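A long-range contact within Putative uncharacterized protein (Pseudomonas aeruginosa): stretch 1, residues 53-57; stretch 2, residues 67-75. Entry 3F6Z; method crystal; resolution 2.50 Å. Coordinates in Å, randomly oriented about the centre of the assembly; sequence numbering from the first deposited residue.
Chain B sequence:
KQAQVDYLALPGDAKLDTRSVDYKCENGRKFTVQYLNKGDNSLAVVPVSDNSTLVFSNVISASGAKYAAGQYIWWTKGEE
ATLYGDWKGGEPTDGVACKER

Stretch 1 53-57: TLVFS
Stretch 2 (67-75) YAAGQYIWW

A single aromatic ring can fill the space over a β-hairpin while one bridge fixes the backbone, as residues 53-57 and 67-75 illustrate. The first stretch is extended throughout. In the second, strands 67-69 and 72-75 flank a type II' turn from Ala69 to Tyr72, with Gly70 at phi/psi 52/-132, a positive phi that favours glycine, and Gln71 at -99/13; Tyr72 N donates to Ala69 O (2.8 Å).

Strand 53-57 runs antiparallel to 67-69, their directions 134° apart. Ser57 and Ala68 form a hydrogen-bonded pair, CA-CA 5.3 Å: Ser57 N donates to Ala68 O at 3.0 Å and Ala68 N to Ser57 O at 2.9 Å, both nearly linear.

Phe56 points toward the hairpin. Its m rotamer (chi1 -70°, chi2 65°) lays one ring face over Ala69, whose CB lies 3.6 Å from the ring centroid in a CH-π contact. The same pose brings Phe56 CE2 within 3.7 Å of Tyr72 CB, at the ring edge, and 3.8 Å of Trp74 CB. Tyr67, also m (-56°), packs its CB 3.5 Å from Phe56 CB.

Leu54 (m, t; -56°, -178°) extends CD1 to 3.8 Å from CD2 of Tyr72, itself m (-64°, chi2 -80°). Trp74, t at 176°, starts toward the first strand, but its indole leads away.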

# COMPACT_ATOMS: atom_id res chain seq x y z
N THR B 53 -4.49 14.66 10.01
CA THR B 53 -5.65 13.95 9.49
C THR B 53 -5.36 13.64 8.03
O THR B 53 -5.12 14.55 7.23
CB THR B 53 -6.92 14.80 9.60
OG1 THR B 53 -7.22 15.01 10.97
CG2 THR B 53 -8.08 14.11 8.93
N LEU B 54 -5.41 12.36 7.69
CA LEU B 54 -5.09 11.90 6.34
C LEU B 54 -6.26 11.38 5.52
O LEU B 54 -7.18 10.78 6.06
CB LEU B 54 -4.04 10.80 6.40
CG LEU B 54 -2.72 11.13 7.12
CD1 LEU B 54 -1.80 9.93 7.04
CD2 LEU B 54 -2.07 12.35 6.50
N VAL B 55 -6.20 11.63 4.22
CA VAL B 55 -7.22 11.13 3.30
C VAL B 55 -6.70 9.78 2.83
O VAL B 55 -5.77 9.71 2.03
CB VAL B 55 -7.38 12.05 2.07
CG1 VAL B 55 -8.38 11.43 1.08
CG2 VAL B 55 -7.86 13.45 2.49
N PHE B 56 -7.29 8.70 3.33
CA PHE B 56 -6.88 7.35 2.94
C PHE B 56 -7.67 6.88 1.73
O PHE B 56 -8.85 7.18 1.59
CB PHE B 56 -7.13 6.34 4.07
CG PHE B 56 -6.24 6.50 5.26
CD1 PHE B 56 -6.30 7.65 6.05
CD2 PHE B 56 -5.37 5.47 5.63
CE1 PHE B 56 -5.51 7.78 7.19
CE2 PHE B 56 -4.57 5.58 6.77
CZ PHE B 56 -4.64 6.74 7.55
N SER B 57 -7.02 6.12 0.85
CA SER B 57 -7.70 5.59 -0.32
C SER B 57 -7.81 4.07 -0.18
O SER B 57 -6.87 3.39 0.23
CB SER B 57 -6.93 5.95 -1.60
OG SER B 57 -7.59 5.42 -2.73
N TYR B 67 -7.56 0.61 3.74
CA TYR B 67 -7.28 1.95 3.22
C TYR B 67 -5.82 2.33 3.49
O TYR B 67 -5.26 1.97 4.53
CB TYR B 67 -8.19 2.98 3.92
CG TYR B 67 -9.68 2.72 3.82
CD1 TYR B 67 -10.45 3.34 2.82
CD2 TYR B 67 -10.34 1.92 4.75
CE1 TYR B 67 -11.85 3.16 2.77
CE2 TYR B 67 -11.73 1.74 4.71
CZ TYR B 67 -12.47 2.36 3.72
OH TYR B 67 -13.85 2.22 3.69
N ALA B 68 -5.22 3.09 2.57
CA ALA B 68 -3.83 3.48 2.71
C ALA B 68 -3.57 4.98 2.56
O ALA B 68 -4.24 5.67 1.79
CB ALA B 68 -2.98 2.71 1.70
N ALA B 69 -2.58 5.46 3.30
CA ALA B 69 -2.16 6.86 3.25
C ALA B 69 -0.89 7.03 4.08
O ALA B 69 -0.78 6.46 5.17
CB ALA B 69 -3.27 7.78 3.79
N GLY B 70 0.05 7.82 3.56
CA GLY B 70 1.29 8.05 4.28
C GLY B 70 1.94 6.74 4.68
O GLY B 70 2.06 5.83 3.85
N GLN B 71 2.35 6.63 5.93
CA GLN B 71 2.96 5.39 6.41
C GLN B 71 1.94 4.54 7.16
O GLN B 71 2.28 3.56 7.81
CB GLN B 71 4.16 5.68 7.31
CG GLN B 71 4.30 7.14 7.76
CD GLN B 71 3.68 7.39 9.11
OE1 GLN B 71 3.81 8.48 9.68
NE2 GLN B 71 3.00 6.38 9.64
N TYR B 72 0.67 4.92 7.04
CA TYR B 72 -0.42 4.23 7.72
C TYR B 72 -1.31 3.36 6.85
O TYR B 72 -1.43 3.56 5.64
CB TYR B 72 -1.32 5.25 8.43
CG TYR B 72 -0.67 6.04 9.53
CD1 TYR B 72 -0.49 5.49 10.81
CD2 TYR B 72 -0.24 7.35 9.31
CE1 TYR B 72 0.08 6.24 11.84
CE2 TYR B 72 0.33 8.11 10.33
CZ TYR B 72 0.49 7.55 11.59
OH TYR B 72 1.08 8.29 12.59
N ILE B 73 -1.96 2.41 7.52
CA ILE B 73 -2.93 1.53 6.89
C ILE B 73 -4.10 1.52 7.88
O ILE B 73 -3.92 1.29 9.08
CB ILE B 73 -2.41 0.08 6.72
CG1 ILE B 73 -1.28 0.02 5.68
CG2 ILE B 73 -3.55 -0.84 6.30
CD1 ILE B 73 -1.72 0.36 4.25
N TRP B 74 -5.29 1.83 7.39
CA TRP B 74 -6.50 1.82 8.20
C TRP B 74 -7.33 0.69 7.61
O TRP B 74 -7.84 0.80 6.49
CB TRP B 74 -7.22 3.17 8.09
CG TRP B 74 -8.53 3.24 8.83
CD1 TRP B 74 -9.78 3.33 8.28
CD2 TRP B 74 -8.71 3.27 10.25
NE1 TRP B 74 -10.73 3.42 9.27
CE2 TRP B 74 -10.10 3.38 10.49
CE3 TRP B 74 -7.84 3.21 11.34
CZ2 TRP B 74 -10.64 3.44 11.79
CZ3 TRP B 74 -8.37 3.27 12.63
CH2 TRP B 74 -9.76 3.39 12.84
N TRP B 75 -7.45 -0.40 8.35
CA TRP B 75 -8.17 -1.58 7.88
C TRP B 75 -9.39 -1.88 8.76
O TRP B 75 -9.25 -2.23 9.93
CB TRP B 75 -7.22 -2.77 7.89
CG TRP B 75 -7.51 -3.85 6.90
CD1 TRP B 75 -8.72 -4.18 6.36
CD2 TRP B 75 -6.57 -4.82 6.42
NE1 TRP B 75 -8.60 -5.29 5.57
CE2 TRP B 75 -7.29 -5.71 5.59
CE3 TRP B 75 -5.20 -5.02 6.61
CZ2 TRP B 75 -6.67 -6.79 4.94
CZ3 TRP B 75 -4.59 -6.10 5.97
CH2 TRP B 75 -5.33 -6.97 5.14